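Local coordinates for protein glycosyl Hydrolase (Clostridium thermocellum, PDB 6G1I) that probably hydrolyses beta-1,4-glucan chains as the GH124 endoglucanase catalytic domain of a longer dockerin-bearing protein, and binds manganese and a fructosylated cello-oligosaccharide in this crystal, at residues V46-W50 and K62-Y66; F68-M72 and I140-L144. All coordinates share one frame. Where two conformers were deposited one is given. Residues are numbered along the deposited sequence.

Interaction 1. Residues V46-W50 and K62-Y66. With MN (manganese (II) ion), chain G.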
loop_
_atom_site.group_PDB
_atom_site.type_symbol
_atom_site.label_atom_id
_atom_site.label_comp_id
_atom_site.label_asym_id
_atom_site.label_seq_id
_atom_site.Cartn_x
_atom_site.Cartn_y
_atom_site.Cartn_z
ATOM N N VAL A 46 -4.138 4.764 8.372
ATOM C CA VAL A 46 -5.514 4.803 7.892
ATOM C C VAL A 46 -6.347 5.703 8.798
ATOM O O VAL A 46 -7.152 6.490 8.313
ATOM C CB VAL A 46 -6.099 3.389 7.792
ATOM C CG1 VAL A 46 -7.597 3.420 7.515
ATOM C CG2 VAL A 46 -5.394 2.592 6.741
ATOM N N ASP A 47 -6.153 5.601 10.112
ATOM C CA ASP A 47 -6.890 6.460 11.037
ATOM C C ASP A 47 -6.634 7.923 10.736
ATOM O O ASP A 47 -7.561 8.763 10.736
ATOM C CB ASP A 47 -6.497 6.135 12.483
ATOM C CG ASP A 47 -7.052 4.842 12.999
ATOM O OD1 ASP A 47 -8.000 4.332 12.392
ATOM O OD2 ASP A 47 -6.539 4.380 14.057
ATOM N N GLU A 48 -5.379 8.289 10.532
ATOM C CA GLU A 48 -4.980 9.656 10.270
ATOM C C GLU A 48 -5.562 10.208 8.990
ATOM O O GLU A 48 -5.831 11.391 8.881
ATOM C CB GLU A 48 -3.421 9.721 10.154
ATOM C CG GLU A 48 -2.873 11.142 10.103
ATOM C CD GLU A 48 -1.361 11.232 9.918
ATOM O OE1 GLU A 48 -0.915 12.437 9.940
ATOM O OE2 GLU A 48 -0.543 10.191 9.658
ATOM N N HIS A 49 -5.692 9.326 7.991
ATOM C CA HIS A 49 -6.024 9.747 6.605
ATOM C C HIS A 49 -7.342 9.178 6.132
ATOM O O HIS A 49 -7.619 9.149 4.930
ATOM C CB HIS A 49 -4.858 9.371 5.671
ATOM C CG HIS A 49 -3.594 9.963 6.141
ATOM N ND1 HIS A 49 -3.380 11.311 6.156
ATOM C CD2 HIS A 49 -2.450 9.389 6.615
ATOM C CE1 HIS A 49 -2.152 11.513 6.645
ATOM N NE2 HIS A 49 -1.544 10.372 6.881
ATOM N N TRP A 50 -8.251 8.838 7.069
ATOM C CA TRP A 50 -9.486 8.159 6.655
ATOM C C TRP A 50 -10.332 9.014 5.717
ATOM O O TRP A 50 -10.930 8.503 4.770
ATOM C CB TRP A 50 -10.261 7.717 7.895
ATOM C CG TRP A 50 -11.647 7.222 7.619
ATOM C CD1 TRP A 50 -12.779 7.723 8.204
ATOM C CD2 TRP A 50 -12.111 6.216 6.656
ATOM N NE1 TRP A 50 -13.876 7.066 7.739
ATOM C CE2 TRP A 50 -13.516 6.158 6.776
ATOM C CE3 TRP A 50 -11.493 5.374 5.733
ATOM C CZ2 TRP A 50 -14.310 5.296 5.994
ATOM C CZ3 TRP A 50 -12.266 4.518 4.958
ATOM C CH2 TRP A 50 -13.660 4.511 5.079
ATOM N N LYS A 62 -13.835 2.198 8.070
ATOM C CA LYS A 62 -12.402 2.188 8.302
ATOM C C LYS A 62 -11.867 0.769 8.414
ATOM O O LYS A 62 -10.723 0.504 8.013
ATOM C CB LYS A 62 -12.058 2.905 9.563
ATOM C CG LYS A 62 -11.813 4.363 9.465
ATOM C CD LYS A 62 -10.721 4.748 10.421
ATOM C CE LYS A 62 -11.266 4.445 11.796
ATOM N NZ LYS A 62 -10.640 5.355 12.750
ATOM N N GLU A 63 -12.644 -0.147 9.016
ATOM C CA GLU A 63 -12.155 -1.504 9.187
ATOM C C GLU A 63 -11.822 -2.160 7.849
ATOM O O GLU A 63 -10.806 -2.856 7.735
ATOM C CB GLU A 63 -13.272 -2.283 9.876
ATOM C CG GLU A 63 -13.010 -3.621 10.463
ATOM C CD GLU A 63 -14.309 -4.213 11.101
ATOM O OE1 GLU A 63 -15.365 -4.351 10.425
ATOM O OE2 GLU A 63 -14.292 -4.537 12.286
ATOM N N VAL A 64 -12.683 -1.987 6.853
ATOM C CA VAL A 64 -12.383 -2.575 5.562
ATOM C C VAL A 64 -11.214 -1.863 4.887
ATOM O O VAL A 64 -10.476 -2.471 4.086
ATOM C CB VAL A 64 -13.577 -2.719 4.629
ATOM C CG1 VAL A 64 -14.723 -3.482 5.289
ATOM C CG2 VAL A 64 -14.072 -1.408 4.066
ATOM N N ALA A 65 -11.009 -0.589 5.201
ATOM C CA ALA A 65 -9.805 0.114 4.699
ATOM C C ALA A 65 -8.539 -0.448 5.332
ATOM O O ALA A 65 -7.531 -0.624 4.653
ATOM C CB ALA A 65 -9.923 1.614 4.943
ATOM N N TYR A 66 -8.568 -0.751 6.643
ATOM C CA TYR A 66 -7.430 -1.466 7.249
ATOM C C TYR A 66 -7.152 -2.751 6.469
ATOM O O TYR A 66 -6.016 -3.042 6.102
ATOM C CB TYR A 66 -7.679 -1.835 8.721
ATOM C CG TYR A 66 -7.987 -0.769 9.726
ATOM C CD1 TYR A 66 -7.515 0.511 9.646
ATOM C CD2 TYR A 66 -8.736 -1.120 10.837
ATOM C CE1 TYR A 66 -7.766 1.436 10.656
ATOM C CE2 TYR A 66 -9.008 -0.212 11.832
ATOM C CZ TYR A 66 -8.509 1.070 11.729
ATOM O OH TYR A 66 -8.804 1.941 12.756
HETATM MN MN MN G . 0.493 9.986 7.773
HETATM O O HOH W 1 -9.640 8.548 12.039
HETATM O O HOH W 2 0.790 12.271 7.933
#

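Interaction 2. Residues F68-M72 and I140-L144. With BGC (beta-D-glucopyranose), chain C.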
loop_
_atom_site.group_PDB
_atom_site.type_symbol
_atom_site.label_atom_id
_atom_site.label_comp_id
_atom_site.label_asym_id
_atom_site.label_seq_id
_atom_site.Cartn_x
_atom_site.Cartn_y
_atom_site.Cartn_z
ATOM N N PHE A 68 -7.938 -3.582 3.422
ATOM C CA PHE A 68 -7.415 -3.342 2.066
ATOM C C PHE A 68 -5.912 -3.137 2.115
ATOM O O PHE A 68 -5.155 -3.731 1.309
ATOM C CB PHE A 68 -8.102 -2.092 1.509
ATOM C CG PHE A 68 -7.605 -1.778 0.116
ATOM C CD1 PHE A 68 -8.082 -2.492 -0.986
ATOM C CD2 PHE A 68 -6.658 -0.774 -0.096
ATOM C CE1 PHE A 68 -7.598 -2.234 -2.247
ATOM C CE2 PHE A 68 -6.194 -0.501 -1.378
ATOM C CZ PHE A 68 -6.654 -1.237 -2.445
ATOM N N PHE A 69 -5.437 -2.267 3.038
ATOM C CA PHE A 69 -4.005 -2.023 3.119
ATOM C C PHE A 69 -3.223 -3.193 3.715
ATOM O O PHE A 69 -2.036 -3.374 3.354
ATOM C CB PHE A 69 -3.713 -0.658 3.780
ATOM C CG PHE A 69 -4.179 0.484 2.937
ATOM C CD1 PHE A 69 -3.527 0.786 1.724
ATOM C CD2 PHE A 69 -5.302 1.238 3.263
ATOM C CE1 PHE A 69 -3.958 1.786 0.895
ATOM C CE2 PHE A 69 -5.731 2.245 2.447
ATOM C CZ PHE A 69 -5.092 2.519 1.247
ATOM N N PHE A 70 -3.849 -4.039 4.543
ATOM C CA PHE A 70 -3.240 -5.309 4.897
ATOM C C PHE A 70 -3.108 -6.198 3.676
ATOM O O PHE A 70 -2.105 -6.947 3.529
ATOM C CB PHE A 70 -4.030 -6.032 5.985
ATOM C CG PHE A 70 -4.096 -5.369 7.324
ATOM C CD1 PHE A 70 -3.412 -4.206 7.659
ATOM C CD2 PHE A 70 -4.896 -5.949 8.294
ATOM C CE1 PHE A 70 -3.590 -3.633 8.907
ATOM C CE2 PHE A 70 -5.041 -5.391 9.549
ATOM C CZ PHE A 70 -4.382 -4.258 9.859
ATOM N N GLY A 71 -4.092 -6.149 2.784
ATOM C CA GLY A 71 -4.013 -6.853 1.529
ATOM C C GLY A 71 -2.832 -6.387 0.692
ATOM O O GLY A 71 -2.075 -7.225 0.136
ATOM N N MET A 72 -2.641 -5.075 0.596
ATOM C CA MET A 72 -1.455 -4.548 -0.117
ATOM C C MET A 72 -0.174 -4.995 0.528
ATOM O O MET A 72 0.768 -5.435 -0.165
ATOM C CB MET A 72 -1.479 -3.019 -0.199
ATOM C CG MET A 72 -2.534 -2.425 -1.084
ATOM S SD MET A 72 -2.276 -0.635 -1.385
ATOM C CE MET A 72 -0.848 -0.653 -2.484
ATOM N N ILE A 140 0.472 4.714 1.006
ATOM C CA ILE A 140 -0.945 5.065 0.983
ATOM C C ILE A 140 -1.158 6.268 0.079
ATOM O O ILE A 140 -2.054 6.300 -0.762
ATOM C CB ILE A 140 -1.472 5.272 2.397
ATOM C CG1 ILE A 140 -1.475 3.928 3.124
ATOM C CG2 ILE A 140 -2.849 5.883 2.382
ATOM C CD1 ILE A 140 -1.654 4.023 4.631
ATOM N N ARG A 141 -0.319 7.310 0.236
ATOM C CA ARG A 141 -0.453 8.508 -0.590
ATOM C C ARG A 141 -0.343 8.154 -2.062
ATOM O O ARG A 141 -1.078 8.628 -2.931
ATOM C CB ARG A 141 0.602 9.553 -0.235
ATOM C CG ARG A 141 0.397 10.874 -0.963
ATOM C CD ARG A 141 1.474 11.863 -0.658
ATOM N NE ARG A 141 1.136 13.202 -1.142
ATOM C CZ ARG A 141 1.265 13.617 -2.411
ATOM N NH1 ARG A 141 0.823 14.842 -2.719
ATOM N NH2 ARG A 141 1.846 12.885 -3.331
ATOM N N HIS A 142 0.667 7.331 -2.404
ATOM C CA HIS A 142 0.957 6.951 -3.776
ATOM C C HIS A 142 -0.185 6.159 -4.380
ATOM O O HIS A 142 -0.574 6.390 -5.518
ATOM C CB HIS A 142 2.279 6.154 -3.718
ATOM C CG HIS A 142 2.919 5.825 -5.008
ATOM N ND1 HIS A 142 3.212 6.789 -5.964
ATOM C CD2 HIS A 142 3.431 4.660 -5.452
ATOM C CE1 HIS A 142 3.911 6.208 -6.943
ATOM N NE2 HIS A 142 4.070 4.928 -6.639
ATOM N N PHE A 143 -0.772 5.231 -3.606
ATOM C CA PHE A 143 -1.936 4.543 -4.037
ATOM C C PHE A 143 -3.120 5.522 -4.329
ATOM O O PHE A 143 -3.768 5.432 -5.352
ATOM C CB PHE A 143 -2.377 3.477 -3.009
ATOM C CG PHE A 143 -3.762 2.987 -3.247
ATOM C CD1 PHE A 143 -4.087 2.147 -4.310
ATOM C CD2 PHE A 143 -4.812 3.404 -2.415
ATOM C CE1 PHE A 143 -5.394 1.766 -4.535
ATOM C CE2 PHE A 143 -6.095 2.981 -2.614
ATOM C CZ PHE A 143 -6.403 2.174 -3.676
ATOM N N LEU A 144 -3.326 6.461 -3.403
ATOM C CA LEU A 144 -4.419 7.458 -3.622
ATOM C C LEU A 144 -4.180 8.305 -4.863
ATOM O O LEU A 144 -5.138 8.667 -5.550
ATOM C CB LEU A 144 -4.641 8.317 -2.400
ATOM C CG LEU A 144 -5.173 7.560 -1.141
ATOM C CD1 LEU A 144 -5.291 8.512 -0.005
ATOM C CD2 LEU A 144 -6.481 6.858 -1.406
HETATM C C2 BGC C . 5.704 2.612 -9.297
HETATM C C3 BGC C . 5.310 3.313 -10.581
HETATM C C4 BGC C . 6.234 2.900 -11.732
HETATM C C5 BGC C . 6.288 1.382 -11.815
HETATM C C6 BGC C . 7.159 0.814 -12.936
HETATM C C1 BGC C . 5.817 1.120 -9.529
HETATM O O2 BGC C . 4.736 2.878 -8.259
HETATM O O3 BGC C . 5.397 4.734 -10.335
HETATM O O4 BGC C . 5.685 3.439 -12.951
HETATM O O5 BGC C . 6.768 0.854 -10.567
HETATM O O6 BGC C . 8.457 1.377 -12.933
#

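Interaction 1. Residues V46-W50 and K62-Y66
In the Cel124 catalytic domain of the lysozyme clan, helices 35-57 and 62-77 follow one another in the chain and pack side by side, their segments running at 128° with 10.5 Å between axes. The small side chain of Ala65 leaves a shallow hollow, into which two bumps from 46-50 descend. Val46 CG1 reaches Ala65 CB at 3.9 Å, and Trp50 CZ3 touches the same Ala65 CB at 3.7 Å. Val46 and Trp50, one turn apart, both direct their CA-to-CB bonds toward 62-66, and chi1 is t in each. Val46 CG1 also rests against Tyr66 CD1 (3.6 Å). At the other end of the contact, the alkyl chain of Lys62 lies over one face of the Trp50 indole, its CG 3.4 Å from the centroid of the five-membered ring in a close CH-pi contact.

Toward solvent, polar atoms close the groove. Asp47 OD1 accepts a short hydrogen bond from Tyr66 OH (2.5 Å) and forms a salt bridge with Lys62 NZ (2.9 Å), so one carboxylate oxygen gathers the ends of Lys62 and Tyr66. Water 1 donates to Asp47 O (2.5 Å) and weakly accepts from Lys62 NZ (3.4 Å).

Glu48 and His49 turn from this interface to bind manganese, through Glu48 OE2 at 2.2 Å and His49 NE2 at 2.3 Å from MN; Asp14 and Gln45 join them in the site. The chemistry therefore divides helix 35-57 between two tasks: one side supplies metal ligands, while another is fastened to helix 62-77 by apolar packing edged with charge.

Interaction 2. Residues F68-M72 and I140-L144
Three side chains of 68-72, Phe68, Phe69 and Met72, converge on the ring of Phe143, and their rotamers decide how. Phe143 adopts chi1 t, which carries its ring across the gap between segments whose axes stay 12.5 Å apart. Phe68, also t, brings CE2 over the face of that ring, 3.5 Å from Phe143 CZ; the two planes are inclined at 44°, with centroids 5.1 Å apart. Phe69 takes the m rotamer instead and presents its edge, Phe69 CZ lying 3.8 Å from Phe143 CD2. This orientation turns a face of Phe69 to Ile140, whose CG1 sits 4.1 Å from the Phe69 ring centroid in a CH-pi contact. Phe68, Phe69 and Phe143 thus form an aromatic cluster. Met72, m at chi1 and t at chi2, extends its sulfur to the cluster as a Met-aromatic contact, SD being 4.8 Å from the Phe143 ring centroid.

His142, next in sequence to Phe143 and part of the glycan pocket, also has chi1 t but leaves the helix in another direction: its NE2 donates a 2.7 Å hydrogen bond to O2 of the bound glucose, while ND1 is held by Glu113.

The segments cross at 102° near the centre of the chain. Helix 35-57 closes one flank, with Ile42 and Val46 against Phe69 and Cys57 against Phe143, and helix 157-169 adds Leu164 and Tyr167 beside Phe68, Met72 and Phe143.

In the fold
Helix 62-77 serves both contacts in succession, meeting helix 35-57 through residues 62-66 and helix 139-151 through residues 68-72. Interaction 1 is partly buried, about 12 Å from the centre of the chain, and combines apolar packing with charged and hydroxyl groups at its margin. Interaction 2, about 3 Å from that centre, is wholly buried and purely apolar between its segments. The two are continuous: Val46 CG2 packs on Phe69 CD2 at 3.7 Å, so the inner side of the first contact merges with the aromatic cluster of the second. Each also carries ligand-binding side chains directed elsewhere: Glu48 and His49 to manganese in interaction 1, His142 to a glucose unit in interaction 2.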